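Local atomic coordinates of protein-L-isoaspartate(D-aspartate) O-methyltransferase (Sulfolobus tokodaii, PDB entry 1VBF), a protein that probably catalyses the methyl esterification of L-isoaspartyl residues in damaged proteins, using S-adenosyl-L-methionine as methyl donor, and so takes part in their repair or degradation. Residues B[73-78]-B[136-141]; B[77-82]-B[95-100]. All blocks are in the same frame, centred on the assembly; numbering follows the deposited sequence.

Interaction 1: residues B[73-78]-B[136-141]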
loop_
_atom_site.group_PDB
_atom_site.type_symbol
_atom_site.label_atom_id
_atom_site.label_comp_id
_atom_site.label_asym_id
_atom_site.label_seq_id
_atom_site.Cartn_x
_atom_site.Cartn_y
_atom_site.Cartn_z
ATOM N N LYS B 73 15.827 12.363 -42.171
ATOM C CA LYS B 73 15.871 10.916 -42.105
ATOM C C LYS B 73 15.395 10.681 -40.687
ATOM O O LYS B 73 15.998 11.184 -39.733
ATOM C CB LYS B 73 17.294 10.401 -42.273
ATOM C CG LYS B 73 17.370 8.941 -42.680
ATOM C CD LYS B 73 18.802 8.592 -42.996
ATOM C CE LYS B 73 18.928 7.276 -43.732
ATOM N NZ LYS B 73 20.326 7.154 -44.230
ATOM N N VAL B 74 14.315 9.926 -40.545
ATOM C CA VAL B 74 13.734 9.674 -39.235
ATOM C C VAL B 74 13.745 8.219 -38.821
ATOM O O VAL B 74 13.324 7.351 -39.583
ATOM C CB VAL B 74 12.265 10.170 -39.205
ATOM C CG1 VAL B 74 11.592 9.804 -37.880
ATOM C CG2 VAL B 74 12.235 11.670 -39.474
ATOM N N LEU B 75 14.226 7.954 -37.611
ATOM C CA LEU B 75 14.234 6.596 -37.080
ATOM C C LEU B 75 13.036 6.490 -36.131
ATOM O O LEU B 75 12.880 7.335 -35.247
ATOM C CB LEU B 75 15.530 6.325 -36.309
ATOM C CG LEU B 75 15.525 5.012 -35.514
ATOM C CD1 LEU B 75 15.603 3.843 -36.470
ATOM C CD2 LEU B 75 16.688 4.970 -34.542
ATOM N N GLU B 76 12.197 5.473 -36.318
ATOM C CA GLU B 76 11.020 5.250 -35.476
ATOM C C GLU B 76 11.082 3.891 -34.775
ATOM O O GLU B 76 11.050 2.859 -35.452
ATOM C CB GLU B 76 9.737 5.276 -36.317
ATOM C CG GLU B 76 8.498 4.857 -35.538
ATOM C CD GLU B 76 7.277 4.631 -36.408
ATOM O OE1 GLU B 76 7.273 3.661 -37.189
ATOM O OE2 GLU B 76 6.308 5.417 -36.310
ATOM N N ILE B 77 11.137 3.882 -33.438
ATOM C CA ILE B 77 11.192 2.624 -32.690
ATOM C C ILE B 77 9.801 2.144 -32.250
ATOM O O ILE B 77 9.246 2.652 -31.280
ATOM C CB ILE B 77 12.057 2.737 -31.419
ATOM C CG1 ILE B 77 13.409 3.408 -31.716
ATOM C CG2 ILE B 77 12.252 1.353 -30.826
ATOM C CD1 ILE B 77 14.280 2.729 -32.748
ATOM N N GLY B 78 9.249 1.168 -32.965
ATOM C CA GLY B 78 7.945 0.631 -32.630
ATOM C C GLY B 78 6.898 0.846 -33.712
ATOM O O GLY B 78 5.874 1.489 -33.487
ATOM N N ASP B 136 17.894 12.352 -38.214
ATOM C CA ASP B 136 17.573 13.720 -37.831
ATOM C C ASP B 136 16.666 13.698 -36.614
ATOM O O ASP B 136 16.774 14.543 -35.735
ATOM C CB ASP B 136 16.860 14.446 -38.979
ATOM C CG ASP B 136 17.800 14.780 -40.131
ATOM O OD1 ASP B 136 18.501 15.819 -40.028
ATOM O OD2 ASP B 136 17.840 13.993 -41.118
ATOM N N ARG B 137 15.796 12.699 -36.562
ATOM C CA ARG B 137 14.833 12.575 -35.492
ATOM C C ARG B 137 14.632 11.110 -35.136
ATOM O O ARG B 137 14.879 10.217 -35.959
ATOM C CB ARG B 137 13.482 13.135 -35.959
ATOM C CG ARG B 137 13.506 14.523 -36.569
ATOM C CD ARG B 137 13.569 15.590 -35.513
ATOM N NE ARG B 137 14.608 16.566 -35.799
ATOM C CZ ARG B 137 14.371 17.853 -35.977
ATOM N NH1 ARG B 137 13.127 18.278 -35.894
ATOM N NH2 ARG B 137 15.365 18.700 -36.219
ATOM N N VAL B 138 14.153 10.879 -33.912
ATOM C CA VAL B 138 13.836 9.549 -33.428
ATOM C C VAL B 138 12.609 9.618 -32.516
ATOM O O VAL B 138 12.520 10.487 -31.648
ATOM C CB VAL B 138 14.980 8.944 -32.622
ATOM C CG1 VAL B 138 14.544 7.600 -32.099
ATOM C CG2 VAL B 138 16.221 8.820 -33.471
ATOM N N VAL B 139 11.652 8.719 -32.720
ATOM C CA VAL B 139 10.453 8.666 -31.891
ATOM C C VAL B 139 10.370 7.259 -31.352
ATOM O O VAL B 139 10.559 6.309 -32.104
ATOM C CB VAL B 139 9.175 8.828 -32.690
ATOM C CG1 VAL B 139 8.075 9.429 -31.808
ATOM C CG2 VAL B 139 9.443 9.617 -33.910
ATOM N N VAL B 140 10.063 7.101 -30.070
ATOM C CA VAL B 140 9.950 5.756 -29.505
ATOM C C VAL B 140 8.533 5.659 -28.984
ATOM O O VAL B 140 8.083 6.585 -28.360
ATOM C CB VAL B 140 10.989 5.562 -28.375
ATOM C CG1 VAL B 140 11.131 4.076 -28.028
ATOM C CG2 VAL B 140 12.323 6.147 -28.819
ATOM N N TRP B 141 7.832 4.562 -29.245
ATOM C CA TRP B 141 6.448 4.427 -28.805
ATOM C C TRP B 141 6.269 3.459 -27.659
ATOM O O TRP B 141 5.265 2.747 -27.565
ATOM C CB TRP B 141 5.537 3.996 -29.965
ATOM C CG TRP B 141 5.480 4.977 -31.106
ATOM C CD1 TRP B 141 6.107 4.859 -32.304
ATOM C CD2 TRP B 141 4.827 6.266 -31.122
ATOM N NE1 TRP B 141 5.906 5.982 -33.064
ATOM C CE2 TRP B 141 5.128 6.861 -32.373
ATOM C CE3 TRP B 141 4.031 6.969 -30.205
ATOM C CZ2 TRP B 141 4.655 8.136 -32.736
ATOM C CZ3 TRP B 141 3.560 8.253 -30.575
ATOM C CH2 TRP B 141 3.879 8.812 -31.828
#
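L75 and V138 lie side by side on one face of a parallel strand pair, L75 CB 3.8 Å from V138 CG2. Farther along that face I77 and V140 repeat the pattern, with I77 CB 3.8 Å from V140 CG1, and M161 and L163 of the next strand back the two valines. The backbones lock in register: L75 N bonds to R137 O (2.9 Å), V139 N to L75 O (3.1 Å) and I77 N to V139 O (2.8 Å). This is the centre of a Rossmann-like methyltransferase sheet, where the first and fourth strands of the 3-2-1-4 order meet. The other face carries a buried carboxylate. E76 OE2 takes a weak bond at the edge of the W141 ring, from NE1 at 3.3 Å, the planes 73° apart, while OE1 is held by S97 and T85; V139 CG1 lies over one indole face. The K73–D136 end is more open to solvent but firmly bonded: D136 N reaches K73 O (2.7 Å), and D136 CG, beside its own backbone N (chi1 -72°), brings OD2 to K73 N (2.8 Å). K156 also bridges OD2, and the extended K73 chain leads its amine away to E132.

Interaction 2: residues B[77-82]-B[95-100]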
loop_
_atom_site.group_PDB
_atom_site.type_symbol
_atom_site.label_atom_id
_atom_site.label_comp_id
_atom_site.label_asym_id
_atom_site.label_seq_id
_atom_site.Cartn_x
_atom_site.Cartn_y
_atom_site.Cartn_z
ATOM N N ILE B 77 11.137 3.882 -33.438
ATOM C CA ILE B 77 11.192 2.624 -32.690
ATOM C C ILE B 77 9.801 2.144 -32.250
ATOM O O ILE B 77 9.246 2.652 -31.280
ATOM C CB ILE B 77 12.057 2.737 -31.419
ATOM C CG1 ILE B 77 13.409 3.408 -31.716
ATOM C CG2 ILE B 77 12.252 1.353 -30.826
ATOM C CD1 ILE B 77 14.280 2.729 -32.748
ATOM N N GLY B 78 9.249 1.168 -32.965
ATOM C CA GLY B 78 7.945 0.631 -32.630
ATOM C C GLY B 78 6.898 0.846 -33.712
ATOM O O GLY B 78 5.874 1.489 -33.487
ATOM N N THR B 79 7.125 0.282 -34.888
ATOM C CA THR B 79 6.211 0.442 -36.017
ATOM C C THR B 79 4.738 0.260 -35.678
ATOM O O THR B 79 3.906 1.090 -36.040
ATOM C CB THR B 79 6.584 -0.526 -37.174
ATOM O OG1 THR B 79 7.959 -0.325 -37.520
ATOM C CG2 THR B 79 5.725 -0.265 -38.408
ATOM N N GLY B 80 4.409 -0.819 -34.987
ATOM C CA GLY B 80 3.022 -1.038 -34.649
ATOM C C GLY B 80 2.172 -1.172 -35.896
ATOM O O GLY B 80 2.569 -1.873 -36.823
ATOM N N ILE B 81 1.019 -0.497 -35.933
ATOM C CA ILE B 81 0.115 -0.584 -37.074
ATOM C C ILE B 81 0.492 0.305 -38.249
ATOM O O ILE B 81 -0.238 0.381 -39.215
ATOM C CB ILE B 81 -1.334 -0.269 -36.671
ATOM C CG1 ILE B 81 -1.470 1.213 -36.316
ATOM C CG2 ILE B 81 -1.743 -1.137 -35.502
ATOM C CD1 ILE B 81 -2.908 1.651 -36.074
ATOM N N GLY B 82 1.616 0.999 -38.162
ATOM C CA GLY B 82 2.060 1.823 -39.277
ATOM C C GLY B 82 1.476 3.200 -39.499
ATOM O O GLY B 82 1.995 3.943 -40.336
ATOM N N VAL B 95 12.333 7.216 -43.961
ATOM C CA VAL B 95 11.946 6.735 -42.642
ATOM C C VAL B 95 12.374 5.289 -42.402
ATOM O O VAL B 95 11.964 4.395 -43.141
ATOM C CB VAL B 95 10.410 6.798 -42.461
ATOM C CG1 VAL B 95 10.004 6.233 -41.141
ATOM C CG2 VAL B 95 9.942 8.208 -42.551
ATOM N N VAL B 96 13.199 5.059 -41.379
ATOM C CA VAL B 96 13.600 3.700 -41.014
ATOM C C VAL B 96 12.761 3.364 -39.768
ATOM O O VAL B 96 12.814 4.080 -38.778
ATOM C CB VAL B 96 15.093 3.624 -40.657
ATOM C CG1 VAL B 96 15.402 2.273 -40.053
ATOM C CG2 VAL B 96 15.954 3.855 -41.907
ATOM N N SER B 97 11.989 2.287 -39.814
ATOM C CA SER B 97 11.138 1.932 -38.690
ATOM C C SER B 97 11.293 0.484 -38.211
ATOM O O SER B 97 11.129 -0.455 -38.986
ATOM C CB SER B 97 9.687 2.180 -39.062
ATOM O OG SER B 97 8.808 1.769 -38.032
ATOM N N VAL B 98 11.547 0.317 -36.913
ATOM C CA VAL B 98 11.764 -0.992 -36.317
ATOM C C VAL B 98 10.595 -1.551 -35.494
ATOM O O VAL B 98 9.971 -0.823 -34.741
ATOM C CB VAL B 98 12.993 -0.925 -35.388
ATOM C CG1 VAL B 98 13.363 -2.319 -34.905
ATOM C CG2 VAL B 98 14.140 -0.217 -36.103
ATOM N N GLU B 99 10.324 -2.848 -35.624
ATOM C CA GLU B 99 9.273 -3.514 -34.865
ATOM C C GLU B 99 9.843 -4.835 -34.318
ATOM O O GLU B 99 10.434 -5.606 -35.067
ATOM C CB GLU B 99 8.066 -3.792 -35.746
ATOM C CG GLU B 99 7.053 -4.694 -35.063
ATOM C CD GLU B 99 6.506 -4.082 -33.782
ATOM O OE1 GLU B 99 6.431 -4.795 -32.756
ATOM O OE2 GLU B 99 6.149 -2.885 -33.806
ATOM N N ILE B 100 9.666 -5.108 -33.028
ATOM C CA ILE B 100 10.227 -6.316 -32.431
ATOM C C ILE B 100 9.309 -7.525 -32.439
ATOM O O ILE B 100 9.770 -8.668 -32.390
ATOM C CB ILE B 100 10.683 -6.044 -30.959
ATOM C CG1 ILE B 100 11.584 -7.164 -30.458
ATOM C CG2 ILE B 100 9.490 -5.969 -30.030
ATOM C CD1 ILE B 100 12.320 -6.796 -29.175
HETATM O O HOH W 1 8.898 -2.621 -38.894
#
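E99 and T79 meet through their carbons, CB to CB at 3.9 Å, where strand 94-99 runs beside the loop that leaves strand 73-77. From this CB the E99 chain runs with CG anti to the backbone N, bends at chi2 (61°), and turns its carboxylate back to the loop. OE2 accepts the N-H of G80 at 2.9 Å, on its anti side and 27° out of the carboxylate plane; OE1 takes the backbone N-H of N101. M104 and Y105 of helix 102-109 touch the side chain. An alanine in place of E99 would probably leave the G80 and N101 amides without their acceptor and let the glycine turn shift.

V98 O grips the same loop: G78 N at 2.8 Å, close to the line of the C=O though bent at its hydrogen, and T79 N at 3.1 Å from 45° above the carbonyl plane. A water joins T79 OG1 (2.8 Å) to S97 O (3.1 Å). I77 CD1 only grazes V98 CG2 at 4.5 Å. The backbone angles of G78 and G80 favour glycine, and T79 to G82 form a type II' turn that delivers G82 to the N-cap of helix 83-91. This E-x-G-x-G loop is the glycine-rich motif of class I methyltransferases, and E99 ends the second strand where relatives hold the ribose of S-adenosyl-L-methionine with an acidic residue. An acid fixed by two backbone amides, beside a glycine-rich turn, is consistent with one wall of that cofactor pocket.

In the fold
Strand 73-77 is common to both contacts: interaction 1 joins it to strand 135-140 on one flank, and interaction 2 joins its outgoing loop to strand 94-99 on the other. I77 and G78 belong to both. Both are largely buried near the chain centre, but interaction 1 is a ladder of regular backbone bonds with aliphatic side chains packed on one face, K73 and D136 at its more open end and the buried E76 on the other face, whereas interaction 2 keeps a single bridge and relies on carboxylate, carbonyl and amide groups around glycines. E76 ties the two together across strand 73-77. The sheet passes from a largely aliphatic ladder to the polar turn expected at the cofactor end.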